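PDB 6AZH: TetR family transcriptional regulator, which probably binds operator DNA and represses or otherwise regulates transcription, perhaps of fatty acid metabolism genes, as a TetR-type dimer. Local coordinates for residues Y125-K134 and I147-F155; I64-I72 and K84-E92. All coordinates share one frame; numbering follows the deposited sequence.

Contact 1. Residues Y125-K134 and I147-F155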
loop_
_atom_site.group_PDB
_atom_site.type_symbol
_atom_site.label_atom_id
_atom_site.label_comp_id
_atom_site.label_asym_id
_atom_site.label_seq_id
_atom_site.Cartn_x
_atom_site.Cartn_y
_atom_site.Cartn_z
ATOM N N TYR A 125 -1.000 11.648 -10.718
ATOM C CA TYR A 125 -0.297 10.585 -11.427
ATOM C C TYR A 125 -1.268 9.517 -11.921
ATOM O O TYR A 125 -1.192 9.081 -13.076
ATOM C CB TYR A 125 0.778 9.964 -10.529
ATOM C CG TYR A 125 1.494 8.798 -11.172
ATOM C CD1 TYR A 125 2.567 9.007 -12.031
ATOM C CD2 TYR A 125 1.096 7.488 -10.934
ATOM C CE1 TYR A 125 3.215 7.961 -12.620
ATOM C CE2 TYR A 125 1.745 6.430 -11.530
ATOM C CZ TYR A 125 2.807 6.675 -12.373
ATOM O OH TYR A 125 3.463 5.624 -12.976
ATOM N N ILE A 126 -2.190 9.077 -11.058
ATOM C CA ILE A 126 -3.109 7.997 -11.429
ATOM C C ILE A 126 -4.021 8.417 -12.583
ATOM O O ILE A 126 -4.438 7.576 -13.392
ATOM C CB ILE A 126 -3.899 7.537 -10.184
ATOM C CG1 ILE A 126 -2.955 6.851 -9.197
ATOM C CG2 ILE A 126 -5.049 6.579 -10.548
ATOM C CD1 ILE A 126 -3.577 6.544 -7.867
ATOM N N GLU A 127 -4.313 9.716 -12.708
ATOM C CA GLU A 127 -5.133 10.177 -13.828
ATOM C C GLU A 127 -4.462 9.919 -15.169
ATOM O O GLU A 127 -5.152 9.730 -16.178
ATOM C CB GLU A 127 -5.453 11.665 -13.674
ATOM C CG GLU A 127 -6.571 11.927 -12.684
ATOM C CD GLU A 127 -6.612 13.368 -12.210
ATOM O OE1 GLU A 127 -5.782 14.182 -12.676
ATOM O OE2 GLU A 127 -7.477 13.677 -11.366
ATOM N N GLY A 128 -3.129 9.924 -15.216
ATOM C CA GLY A 128 -2.455 9.538 -16.447
ATOM C C GLY A 128 -2.724 8.090 -16.817
ATOM O O GLY A 128 -2.949 7.771 -17.987
ATOM N N ILE A 129 -2.706 7.194 -15.820
ATOM C CA ILE A 129 -3.072 5.798 -16.050
ATOM C C ILE A 129 -4.505 5.702 -16.558
ATOM O O ILE A 129 -4.800 4.947 -17.492
ATOM C CB ILE A 129 -2.877 4.959 -14.767
ATOM C CG1 ILE A 129 -1.403 4.951 -14.322
ATOM C CG2 ILE A 129 -3.402 3.509 -14.970
ATOM C CD1 ILE A 129 -1.183 4.375 -12.907
ATOM N N GLU A 130 -5.420 6.464 -15.951
ATOM C CA GLU A 130 -6.805 6.456 -16.421
ATOM C C GLU A 130 -6.890 6.861 -17.882
ATOM O O GLU A 130 -7.668 6.280 -18.650
ATOM C CB GLU A 130 -7.670 7.383 -15.573
ATOM C CG GLU A 130 -7.742 6.932 -14.128
ATOM C CD GLU A 130 -8.531 7.863 -13.234
ATOM O OE1 GLU A 130 -9.175 8.795 -13.754
ATOM O OE2 GLU A 130 -8.496 7.652 -12.005
ATOM N N ARG A 131 -6.088 7.845 -18.294
ATOM C CA ARG A 131 -6.140 8.288 -19.685
ATOM C C ARG A 131 -5.734 7.171 -20.644
ATOM O O ARG A 131 -6.362 6.998 -21.691
ATOM C CB ARG A 131 -5.261 9.521 -19.883
ATOM C CG ARG A 131 -5.803 10.765 -19.172
ATOM C CD ARG A 131 -5.100 12.017 -19.633
ATOM N NE ARG A 131 -3.735 12.095 -19.127
ATOM C CZ ARG A 131 -3.407 12.612 -17.942
ATOM N NH1 ARG A 131 -4.343 13.097 -17.138
ATOM N NH2 ARG A 131 -2.141 12.645 -17.562
ATOM N N ILE A 132 -4.687 6.410 -20.314
ATOM C CA ILE A 132 -4.293 5.300 -21.181
ATOM C C ILE A 132 -5.389 4.247 -21.220
ATOM O O ILE A 132 -5.715 3.707 -22.292
ATOM C CB ILE A 132 -2.944 4.705 -20.734
ATOM C CG1 ILE A 132 -1.843 5.770 -20.799
ATOM C CG2 ILE A 132 -2.562 3.474 -21.591
ATOM C CD1 ILE A 132 -0.571 5.348 -20.104
ATOM N N LEU A 133 -5.993 3.947 -20.060
ATOM C CA LEU A 133 -7.053 2.941 -20.024
ATOM C C LEU A 133 -8.244 3.371 -20.865
ATOM O O LEU A 133 -8.828 2.553 -21.586
ATOM C CB LEU A 133 -7.492 2.666 -18.584
ATOM C CG LEU A 133 -6.431 1.995 -17.699
ATOM C CD1 LEU A 133 -6.878 1.984 -16.224
ATOM C CD2 LEU A 133 -6.089 0.591 -18.169
ATOM N N LYS A 134 -8.617 4.651 -20.796
ATOM C CA LYS A 134 -9.752 5.125 -21.588
ATOM C C LYS A 134 -9.507 4.909 -23.078
ATOM O O LYS A 134 -10.385 4.423 -23.805
ATOM C CB LYS A 134 -10.022 6.598 -21.301
ATOM C CG LYS A 134 -11.260 7.124 -22.000
ATOM C CD LYS A 134 -11.531 8.583 -21.622
ATOM C CE LYS A 134 -12.974 8.965 -21.954
ATOM N NZ LYS A 134 -13.290 10.359 -21.524
ATOM N N ILE A 147 -12.957 2.483 -14.780
ATOM C CA ILE A 147 -11.608 2.910 -15.143
ATOM C C ILE A 147 -10.834 3.391 -13.922
ATOM O O ILE A 147 -9.661 3.047 -13.737
ATOM C CB ILE A 147 -11.678 4.012 -16.209
ATOM C CG1 ILE A 147 -12.140 3.418 -17.536
ATOM C CG2 ILE A 147 -10.331 4.672 -16.360
ATOM C CD1 ILE A 147 -12.331 4.463 -18.641
ATOM N N SER A 148 -11.461 4.236 -13.105
ATOM C CA SER A 148 -10.789 4.747 -11.914
ATOM C C SER A 148 -10.431 3.617 -10.955
ATOM O O SER A 148 -9.328 3.595 -10.394
ATOM C CB SER A 148 -11.664 5.780 -11.221
ATOM O OG SER A 148 -11.693 6.984 -11.965
ATOM N N LEU A 149 -11.358 2.687 -10.738
ATOM C CA LEU A 149 -11.061 1.531 -9.903
ATOM C C LEU A 149 -9.874 0.757 -10.461
ATOM O O LEU A 149 -8.956 0.396 -9.718
ATOM C CB LEU A 149 -12.299 0.632 -9.793
ATOM C CG LEU A 149 -12.189 -0.580 -8.875
ATOM C CD1 LEU A 149 -11.844 -0.121 -7.465
ATOM C CD2 LEU A 149 -13.481 -1.393 -8.850
ATOM N N LEU A 150 -9.876 0.497 -11.774
ATOM C CA LEU A 150 -8.770 -0.236 -12.382
ATOM C C LEU A 150 -7.458 0.534 -12.258
ATOM O O LEU A 150 -6.430 -0.031 -11.867
ATOM C CB LEU A 150 -9.078 -0.535 -13.850
ATOM C CG LEU A 150 -7.983 -1.298 -14.593
ATOM C CD1 LEU A 150 -7.622 -2.592 -13.856
ATOM C CD2 LEU A 150 -8.443 -1.611 -16.017
ATOM N N ALA A 151 -7.477 1.833 -12.578
ATOM C CA ALA A 151 -6.243 2.612 -12.514
ATOM C C ALA A 151 -5.652 2.593 -11.111
ATOM O O ALA A 151 -4.429 2.528 -10.947
ATOM C CB ALA A 151 -6.486 4.050 -12.958
ATOM N N HIS A 152 -6.502 2.637 -10.082
ATOM C CA HIS A 152 -5.960 2.555 -8.727
ATOM C C HIS A 152 -5.392 1.175 -8.438
ATOM O O HIS A 152 -4.412 1.057 -7.699
ATOM C CB HIS A 152 -7.029 2.912 -7.698
ATOM C CG HIS A 152 -7.201 4.384 -7.518
ATOM N ND1 HIS A 152 -7.846 5.170 -8.445
ATOM C CD2 HIS A 152 -6.783 5.219 -6.538
ATOM C CE1 HIS A 152 -7.838 6.428 -8.034
ATOM N NE2 HIS A 152 -7.200 6.484 -6.879
ATOM N N SER A 153 -5.981 0.127 -9.022
ATOM C CA SER A 153 -5.426 -1.213 -8.896
ATOM C C SER A 153 -4.069 -1.313 -9.570
ATOM O O SER A 153 -3.182 -2.023 -9.082
ATOM C CB SER A 153 -6.387 -2.251 -9.497
ATOM O OG SER A 153 -7.487 -2.447 -8.629
ATOM N N LEU A 154 -3.896 -0.636 -10.711
ATOM C CA LEU A 154 -2.611 -0.683 -11.402
ATOM C C LEU A 154 -1.544 0.061 -10.620
ATOM O O LEU A 154 -0.402 -0.404 -10.524
ATOM C CB LEU A 154 -2.728 -0.102 -12.811
ATOM C CG LEU A 154 -3.724 -0.783 -13.738
ATOM C CD1 LEU A 154 -3.477 -0.296 -15.152
ATOM C CD2 LEU A 154 -3.582 -2.285 -13.621
ATOM N N PHE A 155 -1.896 1.213 -10.037
ATOM C CA PHE A 155 -0.967 1.872 -9.131
ATOM C C PHE A 155 -0.718 1.013 -7.893
ATOM O O PHE A 155 0.424 0.883 -7.434
ATOM C CB PHE A 155 -1.495 3.246 -8.720
ATOM C CG PHE A 155 -0.562 3.979 -7.803
ATOM C CD1 PHE A 155 0.557 4.621 -8.312
ATOM C CD2 PHE A 155 -0.782 3.990 -6.434
ATOM C CE1 PHE A 155 1.439 5.279 -7.466
ATOM C CE2 PHE A 155 0.091 4.639 -5.586
ATOM C CZ PHE A 155 1.196 5.289 -6.103
#
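The imidazole of His-152 takes the methyl CD1 of Ile-126 over one face. In this CH-pi contact Ile-126 CD1 is 4.0 Å from the ring centroid of His-152. At the ring edge, ND1 of His-152 gives a hydrogen bond to O of Ser-148 (2.9 Å), and this bond fixes the ring's rotation. That oxygen also takes the backbone N-H of His-152, from the opposite face of its carbonyl plane. NE2 of His-152 is buried here and has no polar partner in the model. CE2 of Tyr-125 lies at the edge of the Phe-155 ring, 3.9 Å from CD1 of Phe-155. CG of Phe-155 lies anti to its backbone N (chi1 -179°), which carries the ring beside Ile-126 and Tyr-125.

Ala-151 is a knob among Ile-126, Ile-129, Glu-130 and Leu-133, and the axes approach to 8.8 Å at 120°. Glu-130 is a knob in return among Ile-147, Ser-148, Ala-151 and His-152, its aliphatic CG 3.4 Å from CB of Ala-151. So is Leu-133, with CD1 3.8 Å from CG of Leu-150 and CD2 tip to tip with CD1 of Leu-154.

OG of Ser-148 makes a weak hydrogen bond to OE2 of Glu-130 (3.3 Å). The stronger partner of OE2 is Arg-168 of the second subunit, whose Tyr-164 meets the His-152 ring. This carboxylate thus ties the helix pair, in what is probably the ligand-binding domain, to the dimer interface.

Contact 2. Residues I64-I72 and K84-E92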
loop_
_atom_site.group_PDB
_atom_site.type_symbol
_atom_site.label_atom_id
_atom_site.label_comp_id
_atom_site.label_asym_id
_atom_site.label_seq_id
_atom_site.Cartn_x
_atom_site.Cartn_y
_atom_site.Cartn_z
ATOM N N ILE A 64 9.863 12.857 -11.746
ATOM C CA ILE A 64 10.274 11.831 -12.698
ATOM C C ILE A 64 9.120 10.871 -12.979
ATOM O O ILE A 64 9.020 10.328 -14.080
ATOM C CB ILE A 64 11.543 11.100 -12.198
ATOM C CG1 ILE A 64 12.118 10.148 -13.260
ATOM C CG2 ILE A 64 11.275 10.339 -10.911
ATOM C CD1 ILE A 64 12.672 10.832 -14.486
ATOM N N TRP A 65 8.220 10.664 -12.012
ATOM C CA TRP A 65 7.061 9.802 -12.253
ATOM C C TRP A 65 6.143 10.412 -13.310
ATOM O O TRP A 65 5.760 9.744 -14.280
ATOM C CB TRP A 65 6.309 9.551 -10.942
ATOM C CG TRP A 65 7.103 8.706 -9.969
ATOM C CD1 TRP A 65 8.113 9.127 -9.151
ATOM C CD2 TRP A 65 6.974 7.292 -9.752
ATOM N NE1 TRP A 65 8.613 8.073 -8.430
ATOM C CE2 TRP A 65 7.935 6.930 -8.785
ATOM C CE3 TRP A 65 6.144 6.295 -10.294
ATOM C CZ2 TRP A 65 8.077 5.617 -8.326
ATOM C CZ3 TRP A 65 6.288 4.991 -9.839
ATOM C CH2 TRP A 65 7.248 4.663 -8.871
ATOM N N HIS A 66 5.799 11.694 -13.149
ATOM C CA HIS A 66 4.995 12.390 -14.152
ATOM C C HIS A 66 5.706 12.441 -15.496
ATOM O O HIS A 66 5.081 12.253 -16.545
ATOM C CB HIS A 66 4.685 13.816 -13.696
ATOM C CG HIS A 66 3.688 13.895 -12.593
ATOM N ND1 HIS A 66 2.388 13.474 -12.741
ATOM C CD2 HIS A 66 3.796 14.360 -11.326
ATOM C CE1 HIS A 66 1.739 13.661 -11.606
ATOM N NE2 HIS A 66 2.569 14.207 -10.734
ATOM N N GLU A 67 7.014 12.700 -15.482
ATOM C CA GLU A 67 7.765 12.807 -16.729
ATOM C C GLU A 67 7.726 11.498 -17.509
ATOM O O GLU A 67 7.431 11.481 -18.712
ATOM C CB GLU A 67 9.207 13.208 -16.433
ATOM C CG GLU A 67 10.122 13.225 -17.655
ATOM C CD GLU A 67 11.564 13.519 -17.287
ATOM O OE1 GLU A 67 12.468 13.026 -17.998
ATOM O OE2 GLU A 67 11.787 14.228 -16.272
ATOM N N LYS A 68 8.031 10.389 -16.833
ATOM C CA LYS A 68 8.078 9.098 -17.511
ATOM C C LYS A 68 6.696 8.624 -17.933
ATOM O O LYS A 68 6.562 7.999 -18.993
ATOM C CB LYS A 68 8.754 8.058 -16.621
ATOM C CG LYS A 68 10.236 8.307 -16.438
ATOM C CD LYS A 68 10.996 7.013 -16.217
ATOM C CE LYS A 68 12.475 7.272 -15.939
ATOM N NZ LYS A 68 13.243 7.529 -17.187
ATOM N N LEU A 69 5.659 8.919 -17.141
ATOM C CA LEU A 69 4.309 8.565 -17.563
ATOM C C LEU A 69 3.879 9.401 -18.762
ATOM O O LEU A 69 3.306 8.871 -19.722
ATOM C CB LEU A 69 3.324 8.733 -16.410
ATOM C CG LEU A 69 1.865 8.383 -16.701
ATOM C CD1 LEU A 69 1.736 6.932 -17.156
ATOM C CD2 LEU A 69 1.001 8.646 -15.471
ATOM N N THR A 70 4.159 10.708 -18.728
ATOM C CA THR A 70 3.832 11.568 -19.860
ATOM C C THR A 70 4.541 11.108 -21.128
ATOM O O THR A 70 3.958 11.151 -22.217
ATOM C CB THR A 70 4.188 13.026 -19.536
ATOM O OG1 THR A 70 3.294 13.515 -18.529
ATOM C CG2 THR A 70 4.043 13.904 -20.778
ATOM N N ASP A 71 5.790 10.643 -21.011
ATOM C CA ASP A 71 6.491 10.122 -22.186
ATOM C C ASP A 71 5.767 8.915 -22.773
ATOM O O ASP A 71 5.671 8.776 -23.998
ATOM C CB ASP A 71 7.922 9.725 -21.826
ATOM C CG ASP A 71 8.831 10.921 -21.606
ATOM O OD1 ASP A 71 8.462 12.044 -22.010
ATOM O OD2 ASP A 71 9.921 10.722 -21.030
ATOM N N ILE A 72 5.288 8.013 -21.912
ATOM C CA ILE A 72 4.531 6.854 -22.392
ATOM C C ILE A 72 3.239 7.297 -23.063
ATOM O O ILE A 72 2.884 6.816 -24.154
ATOM C CB ILE A 72 4.266 5.878 -21.230
ATOM C CG1 ILE A 72 5.564 5.141 -20.883
ATOM C CG2 ILE A 72 3.138 4.894 -21.605
ATOM C CD1 ILE A 72 5.446 4.250 -19.683
ATOM N N LYS A 84 1.784 -2.156 -21.258
ATOM C CA LYS A 84 2.947 -3.003 -21.012
ATOM C C LYS A 84 4.170 -2.165 -20.651
ATOM O O LYS A 84 4.916 -2.515 -19.727
ATOM C CB LYS A 84 3.214 -3.884 -22.230
ATOM C CG LYS A 84 2.137 -4.960 -22.418
ATOM C CD LYS A 84 2.215 -5.517 -23.843
ATOM C CE LYS A 84 1.147 -6.549 -24.145
ATOM N NZ LYS A 84 1.460 -7.116 -25.494
ATOM N N LYS A 85 4.361 -1.030 -21.331
ATOM C CA LYS A 85 5.492 -0.159 -21.018
ATOM C C LYS A 85 5.297 0.547 -19.678
ATOM O O LYS A 85 6.281 0.846 -18.994
ATOM C CB LYS A 85 5.714 0.856 -22.144
ATOM C CG LYS A 85 6.344 0.220 -23.409
ATOM C CD LYS A 85 6.391 1.148 -24.631
ATOM C CE LYS A 85 7.287 0.538 -25.718
ATOM N NZ LYS A 85 7.319 1.361 -26.961
ATOM N N LEU A 86 4.045 0.804 -19.291
ATOM C CA LEU A 86 3.762 1.403 -17.988
ATOM C C LEU A 86 4.216 0.493 -16.850
ATOM O O LEU A 86 4.875 0.945 -15.902
ATOM C CB LEU A 86 2.263 1.708 -17.884
ATOM C CG LEU A 86 1.765 2.034 -16.465
ATOM C CD1 LEU A 86 2.259 3.395 -16.082
ATOM C CD2 LEU A 86 0.232 1.990 -16.406
ATOM N N PHE A 87 3.887 -0.805 -16.934
ATOM C CA PHE A 87 4.252 -1.723 -15.862
ATOM C C PHE A 87 5.762 -1.806 -15.718
ATOM O O PHE A 87 6.292 -1.772 -14.601
ATOM C CB PHE A 87 3.669 -3.116 -16.122
ATOM C CG PHE A 87 2.192 -3.129 -16.300
ATOM C CD1 PHE A 87 1.388 -2.210 -15.649
ATOM C CD2 PHE A 87 1.597 -4.056 -17.148
ATOM C CE1 PHE A 87 0.016 -2.216 -15.832
ATOM C CE2 PHE A 87 0.222 -4.073 -17.329
ATOM C CZ PHE A 87 -0.567 -3.156 -16.667
ATOM N N LYS A 88 6.472 -1.869 -16.845
ATOM C CA LYS A 88 7.924 -1.942 -16.812
ATOM C C LYS A 88 8.518 -0.674 -16.210
ATOM O O LYS A 88 9.365 -0.741 -15.314
ATOM C CB LYS A 88 8.463 -2.170 -18.222
ATOM C CG LYS A 88 9.964 -2.083 -18.329
ATOM C CD LYS A 88 10.383 -2.214 -19.794
ATOM C CE LYS A 88 11.798 -2.738 -19.919
ATOM N NZ LYS A 88 12.779 -1.863 -19.228
HETATM N N MSE A 89 8.066 0.490 -16.681
HETATM C CA MSE A 89 8.551 1.777 -16.180
HETATM C C MSE A 89 8.328 1.909 -14.660
HETATM O O MSE A 89 9.239 2.329 -13.936
HETATM C CB MSE A 89 7.862 2.928 -16.929
HETATM C CG MSE A 89 8.256 4.350 -16.488
HETATM SE SE MSE A 89 7.286 4.966 -14.873
HETATM C CE MSE A 89 5.609 5.526 -15.711
ATOM N N GLN A 90 7.131 1.544 -14.183
ATOM C CA GLN A 90 6.790 1.784 -12.774
ATOM C C GLN A 90 7.611 0.907 -11.846
ATOM O O GLN A 90 8.078 1.368 -10.797
ATOM C CB GLN A 90 5.301 1.531 -12.518
ATOM C CG GLN A 90 4.371 2.557 -13.103
ATOM C CD GLN A 90 2.946 2.442 -12.569
ATOM O OE1 GLN A 90 2.242 3.441 -12.464
ATOM N NE2 GLN A 90 2.526 1.228 -12.225
ATOM N N PHE A 91 7.783 -0.368 -12.203
ATOM C CA PHE A 91 8.532 -1.263 -11.334
ATOM C C PHE A 91 10.016 -0.935 -11.352
ATOM O O PHE A 91 10.682 -1.017 -10.311
ATOM C CB PHE A 91 8.288 -2.715 -11.734
ATOM C CG PHE A 91 6.943 -3.240 -11.305
ATOM C CD1 PHE A 91 6.591 -3.251 -9.966
ATOM C CD2 PHE A 91 6.039 -3.724 -12.241
ATOM C CE1 PHE A 91 5.362 -3.729 -9.558
ATOM C CE2 PHE A 91 4.806 -4.209 -11.849
ATOM C CZ PHE A 91 4.465 -4.214 -10.503
ATOM N N GLU A 92 10.545 -0.519 -12.513
ATOM C CA GLU A 92 11.932 -0.067 -12.550
ATOM C C GLU A 92 12.108 1.185 -11.701
ATOM O O GLU A 92 13.051 1.274 -10.902
ATOM C CB GLU A 92 12.390 0.171 -13.998
ATOM C CG GLU A 92 12.659 -1.127 -14.751
ATOM C CD GLU A 92 12.978 -0.925 -16.219
ATOM O OE1 GLU A 92 12.983 0.233 -16.680
ATOM O OE2 GLU A 92 13.211 -1.939 -16.918
#
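The selenomethionine Met-89 packs against Lys-68, Leu-69 and Ile-72, and these apolar contacts dominate. With chi1 at 179°, its chain starts out beside its own carbonyl carbon, and bends at chi2 and chi3 turn it across helix 64-72. CG of Met-89 is 3.7 Å from CB of Lys-68, and the selenium is close to the same carbon. CE of Met-89 is 4.0 Å from CB of Leu-69. CB of Met-89 is 3.9 Å from CD1 of Ile-72. Deeper in, CD1 of Leu-69 lies 3.7 Å from CD1 of Leu-86.

A second group sets side chains against backbone. CE of Met-89 ends 3.7 Å from N of Leu-69. CD1 of Ile-72 lies 3.6 Å from O of Lys-85 and also touches CA of Leu-86. The Trp-65 indole brings CH2 within 3.9 Å of O of Gln-90.

The side chains of Lys-68 and Lys-85 contribute aliphatic carbons. The amine of Lys-85 pairs with Asp-77.

The segments run nearly antiparallel, at 161°. Helices 50-74 and 79-96 form a helical hairpin within the all-helical fold of a TetR-type regulator. Helix 113-138 packs on both, with Tyr-125 against Leu-69 and Met-89. Leu-158 of helix 147-165 touches Trp-65 and Gln-90, and helix 174-187 meets Phe-87 and Phe-91.

Contacts 1 and 2 lie in series along the chain, with centres about 13 Å apart. Tyr-125 joins them. Its OH lies 2.6 Å from OE1 of Gln-90, a probable hydrogen bond, and the backbone O of Tyr-125 is 3.3 Å from CD2 of Leu-69. Ile-129 of contact 1 also touches Gln-90, while Leu-133 rests on Leu-83 of the same helix 79-96. The two pairs therefore form one continuous helical core. They differ in their surroundings: contact 1 reaches the second subunit, whereas contact 2 stays within its own chain. Helix 50-74 probably links this core to the N-terminal DNA-binding domain, as in other TetR-family regulators.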